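PDB 2CXX: probable GTP-binding protein EngB from Pyrococcus horikoshii, which binds guanine nucleotides, here GDP, and is probably necessary for normal cell division and the maintenance of normal septation. Local coordinates for residues T3-G8 against D84-V89; V12-L17 against K25-K30; R20-K25 against I41-H46. All coordinates share one frame; numbering follows the deposited sequence.

In the fold
Interaction 1 is the buried core of this set, two parallel strands joined by backbone hydrogen bonds and aliphatic and aromatic side chains. Interactions 2 and 3 are partly buried and lie farther from the centre of the chain, at opposite ends of helix 14-22: its first turn holds GDP in interaction 2, and its last residues meet strand 39-43 in interaction 3. Their chemistry follows their place, hydroxyl, guanidinium and phosphate at the nucleotide, indole, methyl and lysine at the sheet edge. The three contacts touch one another: Phe-6 of interaction 1 meets Leu-21 of interaction 3, and Val-26 of interaction 2 meets Ile-41 of interaction 3.

Interaction 1: T3-G8 against D84-V89; sequences TIIFAG and DVAVLV
Thr-3 N donates to Asp-84 OD1 at 2.7 Å, nearly straight at 167°, Asp-84 OD1 accepting on its anti lone pair, the one away from the other oxygen. Asp-84 N answers with a bond to Thr-3 O at 2.9 Å, so the two residues are joined in both directions. Aspartate suits this place because its short side chain carries the acceptor back beside its own backbone. From there the strands run parallel: Ile-5 and Ala-7 each give their N-H to segment 84-89 and take one back on their C=O, Val-87 N to Ile-5 O being 2.8 Å. Ile-4 and Phe-6 turn their backbone groups to strand 46-50 and to Met-51 just after it, which places 3-8 inside the sheet of a P-loop GTPase, with Gly-8 leading into the predicted GTP-binding loop. Toward helix 14-22, Val-87 CB sits over one face of the Phe-6 ring, 3.9 Å from its centroid and 15° off the normal, while Val-89 CG2 approaches the ring edge near its plane. Ile-4 and Val-85 lie side by side, pointing the same way, CG1 to CG1 3.6 Å. On the other face, Ile-5 CG1 stands between its backbone N and carbonyl carbon (chi1 66°) and presses on Ala-86 CB at 3.4 Å, tighter than usual, where alanine's single methyl suits the narrow room.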
# COMPACT_ATOMS: atom_id res chain seq x y z
N THR A 3 5.06 -13.95 4.78
CA THR A 3 5.30 -12.60 5.23
C THR A 3 4.67 -11.68 4.20
O THR A 3 4.94 -11.82 3.04
CB THR A 3 6.80 -12.29 5.27
OG1 THR A 3 7.36 -12.96 6.40
CG2 THR A 3 7.06 -10.79 5.34
N ILE A 4 3.87 -10.72 4.66
CA ILE A 4 3.14 -9.80 3.81
C ILE A 4 3.54 -8.38 4.22
O ILE A 4 3.47 -8.01 5.39
CB ILE A 4 1.62 -9.98 4.03
CG1 ILE A 4 1.23 -11.44 3.75
CG2 ILE A 4 0.83 -8.99 3.18
CD1 ILE A 4 0.64 -12.14 4.98
N ILE A 5 4.02 -7.58 3.28
CA ILE A 5 4.35 -6.20 3.66
C ILE A 5 3.19 -5.30 3.22
O ILE A 5 2.45 -5.62 2.27
CB ILE A 5 5.68 -5.69 3.02
CG1 ILE A 5 5.57 -5.57 1.49
CG2 ILE A 5 6.83 -6.61 3.42
CD1 ILE A 5 6.87 -4.94 0.79
N PHE A 6 2.95 -4.27 4.03
CA PHE A 6 1.96 -3.26 3.75
C PHE A 6 2.71 -1.94 3.63
O PHE A 6 3.62 -1.64 4.39
CB PHE A 6 0.88 -3.13 4.84
CG PHE A 6 -0.23 -4.12 4.71
CD1 PHE A 6 -0.03 -5.50 4.99
CD2 PHE A 6 -1.47 -3.70 4.28
CE1 PHE A 6 -1.06 -6.43 4.85
CE2 PHE A 6 -2.52 -4.63 4.12
CZ PHE A 6 -2.32 -5.97 4.39
N ALA A 7 2.27 -1.13 2.69
CA ALA A 7 2.92 0.13 2.45
C ALA A 7 1.91 1.08 1.80
O ALA A 7 0.93 0.67 1.20
CB ALA A 7 4.13 -0.09 1.52
N GLY A 8 2.13 2.37 1.96
CA GLY A 8 1.22 3.33 1.31
C GLY A 8 1.50 4.76 1.79
O GLY A 8 2.23 4.96 2.74
N ASP A 84 6.63 -12.63 0.79
CA ASP A 84 5.78 -13.37 -0.15
C ASP A 84 4.83 -12.56 -1.01
O ASP A 84 4.51 -12.96 -2.15
CB ASP A 84 4.97 -14.40 0.63
CG ASP A 84 5.85 -15.39 1.36
OD1 ASP A 84 6.08 -15.19 2.57
OD2 ASP A 84 6.37 -16.34 0.68
N VAL A 85 4.30 -11.49 -0.45
CA VAL A 85 3.41 -10.63 -1.21
C VAL A 85 3.43 -9.25 -0.59
O VAL A 85 3.72 -9.12 0.57
CB VAL A 85 1.96 -11.23 -1.25
CG1 VAL A 85 1.46 -11.36 0.13
CG2 VAL A 85 1.03 -10.34 -2.16
N ALA A 86 3.16 -8.21 -1.37
CA ALA A 86 3.11 -6.85 -0.90
C ALA A 86 1.73 -6.29 -1.16
O ALA A 86 1.09 -6.57 -2.18
CB ALA A 86 4.22 -5.94 -1.65
N VAL A 87 1.21 -5.53 -0.20
CA VAL A 87 -0.06 -4.84 -0.41
C VAL A 87 0.24 -3.35 -0.39
O VAL A 87 0.70 -2.81 0.63
CB VAL A 87 -1.05 -5.11 0.70
CG1 VAL A 87 -2.42 -4.32 0.42
CG2 VAL A 87 -1.33 -6.61 0.74
N LEU A 88 0.04 -2.68 -1.52
CA LEU A 88 0.22 -1.25 -1.56
C LEU A 88 -1.19 -0.68 -1.41
O LEU A 88 -2.07 -0.92 -2.24
CB LEU A 88 0.83 -0.79 -2.92
CG LEU A 88 0.75 0.71 -3.26
CD1 LEU A 88 1.48 1.60 -2.26
CD2 LEU A 88 1.32 0.94 -4.65
N VAL A 89 -1.40 0.10 -0.35
CA VAL A 89 -2.69 0.74 -0.10
C VAL A 89 -2.66 2.11 -0.74
O VAL A 89 -1.74 2.84 -0.50
CB VAL A 89 -2.89 0.93 1.38
CG1 VAL A 89 -4.33 1.32 1.66
CG2 VAL A 89 -2.54 -0.39 2.12

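Interaction 2: V12-L17 against K25-K30; sequences VGKSTL and KVRRGK. With GDP (guanosine-5'-diphosphate), chain D.
Ser-15, in the first turn of helix 14-22, faces the irregular chain at Val-26, their CA atoms 6.1 Å apart, and a water bridges them by donating to Ser-15 O and accepting from Val-26 N. Arg-28 reaches over with a chain bent at chi2 and holds one atom, Ser-15 OG, end-on with two nitrogens: NH2 at 2.9 Å and NH1 at 3.0 Å, the oxygen tilted 16° from the guanidinium plane. NH1 also donates to Arg-27 O from above the carbonyl plane, which probably limits the turning of the group. The same hydroxyl lies 2.7 Å from GDP O3B and 2.9 Å from GDP O1A, placed between its backbone N and carbonyl carbon (chi1 59°); a small serine fits where four polar atoms, two guanidinium nitrogens and two phosphate oxygens, converge. Arg-28 NH2 is 3.0 Å from GDP O2A, so its positive charge probably offsets some of the phosphates' negative charge.

Gly-13, Lys-14 and Ser-15 belong to the P-loop (Walker A motif), which wraps the diphosphate with backbone amides. Gly-13 N and Lys-14 N both give to GDP O2B, Ser-15 N gives to GDP O3B, and Thr-16 grips GDP O1A with its N and with OG1, the latter at 2.6 Å. Gly-13, at the N-cap, has backbone angles that call for glycine, and a side chain would strike the base at N7. Ser-15 is also a predicted magnesium ligand. Lys-14 NZ and Arg-27 NE come within 4.4 Å, two like charges whose repulsion Asp-50 probably offsets, with a salt bridge to each; Met-51 O and Lys-37 O, respectively, bind the two side chains further. Beyond this, Leu-17 packs on strand 85-91 and helix 171-184, and Val-26 leans on strand 39-43.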
# COMPACT_ATOMS: atom_id res chain seq x y z
N VAL A 12 -3.87 7.13 3.81
CA VAL A 12 -4.68 6.46 2.74
C VAL A 12 -5.61 5.44 3.38
O VAL A 12 -6.47 4.89 2.70
CB VAL A 12 -3.78 5.73 1.67
CG1 VAL A 12 -2.88 6.75 0.89
CG2 VAL A 12 -2.87 4.64 2.34
N GLY A 13 -5.36 5.13 4.66
CA GLY A 13 -6.14 4.17 5.43
C GLY A 13 -5.45 2.83 5.67
O GLY A 13 -6.09 1.83 5.89
N LYS A 14 -4.14 2.82 5.63
CA LYS A 14 -3.40 1.58 5.84
C LYS A 14 -3.56 1.01 7.23
O LYS A 14 -3.85 -0.20 7.36
CB LYS A 14 -1.94 1.84 5.51
CG LYS A 14 -1.01 0.64 5.76
CD LYS A 14 0.35 0.83 5.00
CE LYS A 14 1.17 2.01 5.51
NZ LYS A 14 1.47 1.78 6.96
N SER A 15 -3.40 1.82 8.28
CA SER A 15 -3.57 1.26 9.63
C SER A 15 -5.03 0.80 9.81
O SER A 15 -5.26 -0.23 10.46
CB SER A 15 -3.18 2.28 10.71
OG SER A 15 -3.98 3.44 10.58
N THR A 16 -6.01 1.55 9.29
CA THR A 16 -7.41 1.10 9.35
C THR A 16 -7.60 -0.26 8.64
O THR A 16 -8.26 -1.19 9.15
CB THR A 16 -8.38 2.14 8.69
OG1 THR A 16 -8.27 3.40 9.37
CG2 THR A 16 -9.83 1.66 8.87
N LEU A 17 -6.99 -0.43 7.48
CA LEU A 17 -7.12 -1.69 6.73
C LEU A 17 -6.50 -2.85 7.54
O LEU A 17 -7.05 -3.93 7.64
CB LEU A 17 -6.41 -1.56 5.36
CG LEU A 17 -6.23 -2.84 4.55
CD1 LEU A 17 -7.56 -3.59 4.39
CD2 LEU A 17 -5.64 -2.47 3.21
N LYS A 25 -5.09 -3.13 16.46
CA LYS A 25 -4.95 -1.70 16.30
C LYS A 25 -3.49 -1.43 16.31
O LYS A 25 -2.79 -1.82 17.26
CB LYS A 25 -5.57 -0.93 17.47
CG LYS A 25 -7.06 -0.83 17.41
CD LYS A 25 -7.48 0.12 16.27
CE LYS A 25 -8.95 0.36 16.27
NZ LYS A 25 -9.31 1.58 15.42
N VAL A 26 -3.01 -0.81 15.26
CA VAL A 26 -1.63 -0.47 15.17
C VAL A 26 -1.54 1.02 14.89
O VAL A 26 -2.50 1.64 14.36
CB VAL A 26 -0.95 -1.26 14.03
CG1 VAL A 26 -1.13 -2.71 14.29
CG2 VAL A 26 -1.56 -0.90 12.69
N ARG A 27 -0.41 1.58 15.26
CA ARG A 27 -0.12 2.99 15.04
C ARG A 27 -1.20 3.94 15.59
O ARG A 27 -1.50 4.99 15.01
CB ARG A 27 0.12 3.21 13.55
CG ARG A 27 1.30 2.36 13.06
CD ARG A 27 1.76 2.81 11.69
NE ARG A 27 2.80 1.96 11.13
CZ ARG A 27 4.09 2.08 11.40
NH1 ARG A 27 4.52 3.03 12.23
NH2 ARG A 27 4.96 1.26 10.81
N ARG A 28 -1.76 3.59 16.74
CA ARG A 28 -2.75 4.47 17.33
C ARG A 28 -2.21 5.23 18.55
O ARG A 28 -2.96 5.92 19.24
CB ARG A 28 -4.03 3.69 17.64
CG ARG A 28 -4.88 3.48 16.37
CD ARG A 28 -5.30 4.87 15.82
NE ARG A 28 -6.01 4.77 14.55
CZ ARG A 28 -5.41 4.63 13.37
NH1 ARG A 28 -4.09 4.58 13.31
NH2 ARG A 28 -6.14 4.51 12.25
N GLY A 29 -0.91 5.10 18.81
CA GLY A 29 -0.33 5.84 19.92
C GLY A 29 0.02 5.08 21.18
O GLY A 29 0.74 5.63 22.04
N LYS A 30 -0.47 3.86 21.33
CA LYS A 30 -0.14 3.13 22.55
C LYS A 30 1.37 3.10 22.61
O LYS A 30 1.97 3.30 23.67
CB LYS A 30 -0.71 1.70 22.57
CG LYS A 30 -2.09 1.62 23.25
CD LYS A 30 -2.51 0.19 23.64
CE LYS A 30 -3.88 0.20 24.33
NZ LYS A 30 -4.40 -1.15 24.74
PB GDP D . -2.86 5.65 7.50
O1B GDP D . -2.14 6.93 7.79
O2B GDP D . -2.75 5.29 5.97
O3B GDP D . -2.72 4.52 8.50
O3A GDP D . -4.39 6.04 7.62
PA GDP D . -5.59 5.81 8.65
O1A GDP D . -5.95 4.38 8.70
O2A GDP D . -5.20 6.37 10.07
O5' GDP D . -6.84 6.54 7.96
C5' GDP D . -6.57 7.89 7.72
C4' GDP D . -7.88 8.66 7.51
O4' GDP D . -8.66 8.04 6.40
C3' GDP D . -8.86 8.64 8.64
O3' GDP D . -9.57 9.78 9.12
C2' GDP D . -9.69 7.36 8.41
O2' GDP D . -11.01 7.51 9.05
C1' GDP D . -9.96 7.56 6.91
N9 GDP D . -10.29 6.33 6.18
C8 GDP D . -9.61 5.09 6.20
N7 GDP D . -10.20 4.26 5.40
C5 GDP D . -11.27 4.89 4.82
C6 GDP D . -12.28 4.51 3.87
O6 GDP D . -12.32 3.42 3.40
N1 GDP D . -13.23 5.45 3.50
C2 GDP D . -13.23 6.71 4.02
N2 GDP D . -14.20 7.59 3.62
N3 GDP D . -12.31 7.08 4.90
C4 GDP D . -11.33 6.20 5.32
O HOH W 1 -5.27 0.59 13.45

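Interaction 3: R20-K25 against I41-H46; sequences RLTGKK and IEWKNH
Thr-22 lays its methyl on Trp-43: CG2 sits 3.7 Å from the centroid of the five-membered ring and 16° off its normal, a CH-pi contact in which the two side chains cross at about a right angle. Trp-43 CG stands anti to the backbone N (chi1 -174°), which starts the side chain toward the helix end, and NE1 makes a weak, bent hydrogen bond to Leu-21 O, 3.1 Å long at 122°. Leu-21 CB adds an apolar touch on Trp-43 CZ2 at 4.0 Å. A tryptophan suits this spot because one broad ring offers both a face for the methyl and an N-H for the carbonyl at the end of the helix. An alanine here would probably leave Leu-21 O without its indole partner and open a gap beside the Thr-22 methyl.

Lys-24, extended beyond CG, slides past Ile-41 in the opposite direction, and its NZ donates a hydrogen bond to Glu-42 O at 2.9 Å. Its CD rests against Ile-41 CG2, 4.1 Å away, so the lysine supplies an apolar shaft and a charged tip. A water accepts from Glu-42 N and, weakly, from Lys-24 NZ.

Behind these stand two turns. Thr-22 OG1 accepts from Lys-24 N at 3.0 Å, an ST turn, and is also hydrogen-bonded to Ile-18 O; the positive phi of Gly-23, favourable to glycine, ends the helix and sends the chain toward Lys-24. A type II' turn from Trp-43 to His-46 reverses strand 39-43 into strand 46-50, forming a beta hairpin. The contact thus ties the end of helix 14-22 to an outermost strand of the sheet: Phe-179 of helix 171-184 meets the Trp-43 ring, and Leu-21 packs on Phe-6 of strand 3-8.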
# COMPACT_ATOMS: atom_id res chain seq x y z
N ARG A 20 -8.87 -3.83 10.13
CA ARG A 20 -10.00 -4.63 9.57
C ARG A 20 -9.60 -6.10 9.27
O ARG A 20 -10.38 -7.04 9.49
CB ARG A 20 -10.50 -4.04 8.28
CG ARG A 20 -11.25 -2.80 8.45
CD ARG A 20 -12.42 -3.01 9.41
NE ARG A 20 -13.27 -1.84 9.42
CZ ARG A 20 -14.47 -1.82 9.97
NH1 ARG A 20 -14.94 -2.94 10.53
NH2 ARG A 20 -15.18 -0.70 9.96
N LEU A 21 -8.38 -6.29 8.79
CA LEU A 21 -7.87 -7.59 8.42
C LEU A 21 -7.46 -8.46 9.61
O LEU A 21 -7.72 -9.64 9.67
CB LEU A 21 -6.61 -7.42 7.51
CG LEU A 21 -6.99 -7.03 6.06
CD1 LEU A 21 -5.68 -6.78 5.23
CD2 LEU A 21 -7.81 -8.18 5.38
N THR A 22 -6.88 -7.84 10.61
CA THR A 22 -6.34 -8.60 11.71
C THR A 22 -6.99 -8.42 13.08
O THR A 22 -6.66 -9.16 13.98
CB THR A 22 -4.88 -8.19 11.96
OG1 THR A 22 -4.86 -6.83 12.41
CG2 THR A 22 -4.04 -8.24 10.65
N GLY A 23 -7.80 -7.40 13.24
CA GLY A 23 -8.38 -7.14 14.56
C GLY A 23 -7.36 -6.50 15.50
O GLY A 23 -7.62 -6.38 16.70
N LYS A 24 -6.19 -6.11 14.99
CA LYS A 24 -5.17 -5.47 15.82
C LYS A 24 -4.98 -4.00 15.45
O LYS A 24 -4.76 -3.67 14.27
CB LYS A 24 -3.84 -6.25 15.69
CG LYS A 24 -4.03 -7.66 16.25
CD LYS A 24 -2.80 -8.50 16.21
CE LYS A 24 -3.00 -9.75 16.98
NZ LYS A 24 -1.75 -10.55 16.99
N LYS A 25 -5.09 -3.13 16.46
CA LYS A 25 -4.95 -1.70 16.30
C LYS A 25 -3.49 -1.43 16.31
O LYS A 25 -2.79 -1.82 17.26
CB LYS A 25 -5.57 -0.93 17.47
CG LYS A 25 -7.06 -0.83 17.41
CD LYS A 25 -7.48 0.12 16.27
CE LYS A 25 -8.95 0.36 16.27
NZ LYS A 25 -9.31 1.58 15.42
N ILE A 41 3.48 -7.31 12.78
CA ILE A 41 2.19 -7.74 13.34
C ILE A 41 1.94 -9.24 13.11
O ILE A 41 2.05 -9.75 11.98
CB ILE A 41 1.05 -6.89 12.67
CG1 ILE A 41 1.28 -5.40 12.96
CG2 ILE A 41 -0.37 -7.30 13.19
CD1 ILE A 41 0.85 -4.53 11.73
N GLU A 42 1.60 -9.96 14.18
CA GLU A 42 1.24 -11.35 14.01
C GLU A 42 -0.20 -11.46 13.52
O GLU A 42 -1.11 -10.93 14.14
CB GLU A 42 1.44 -12.10 15.32
CG GLU A 42 2.90 -12.20 15.67
CD GLU A 42 3.19 -12.57 17.10
OE1 GLU A 42 4.39 -12.85 17.36
OE2 GLU A 42 2.29 -12.58 17.96
N TRP A 43 -0.42 -12.13 12.39
CA TRP A 43 -1.77 -12.28 11.79
C TRP A 43 -1.98 -13.78 11.73
O TRP A 43 -1.70 -14.45 10.70
CB TRP A 43 -1.77 -11.67 10.35
CG TRP A 43 -3.12 -11.65 9.70
CD1 TRP A 43 -4.34 -11.75 10.31
CD2 TRP A 43 -3.38 -11.45 8.31
NE1 TRP A 43 -5.34 -11.62 9.39
CE2 TRP A 43 -4.79 -11.43 8.15
CE3 TRP A 43 -2.57 -11.27 7.20
CZ2 TRP A 43 -5.41 -11.23 6.90
CZ3 TRP A 43 -3.18 -11.06 5.95
CH2 TRP A 43 -4.60 -11.04 5.83
N LYS A 44 -2.59 -14.30 12.80
CA LYS A 44 -2.72 -15.74 13.00
C LYS A 44 -1.31 -16.30 12.82
O LYS A 44 -0.43 -15.84 13.53
CB LYS A 44 -3.76 -16.36 12.06
CG LYS A 44 -5.16 -15.86 12.38
CD LYS A 44 -6.25 -16.55 11.58
CE LYS A 44 -7.62 -16.02 11.95
NZ LYS A 44 -8.72 -16.90 11.41
N ASN A 45 -1.07 -17.21 11.86
CA ASN A 45 0.25 -17.79 11.70
C ASN A 45 1.19 -17.10 10.71
O ASN A 45 2.30 -17.58 10.45
CB ASN A 45 0.09 -19.28 11.36
CG ASN A 45 -0.81 -19.53 10.15
OD1 ASN A 45 -1.82 -18.80 9.89
ND2 ASN A 45 -0.46 -20.58 9.41
N HIS A 46 0.72 -15.97 10.18
CA HIS A 46 1.45 -15.13 9.19
C HIS A 46 1.95 -13.87 9.85
O HIS A 46 1.60 -13.56 10.99
CB HIS A 46 0.54 -14.76 8.05
CG HIS A 46 0.04 -15.95 7.31
ND1 HIS A 46 0.86 -16.76 6.56
CD2 HIS A 46 -1.19 -16.51 7.28
CE1 HIS A 46 0.15 -17.78 6.09
NE2 HIS A 46 -1.09 -17.65 6.52
O HOH W 2 1.13 -8.60 16.72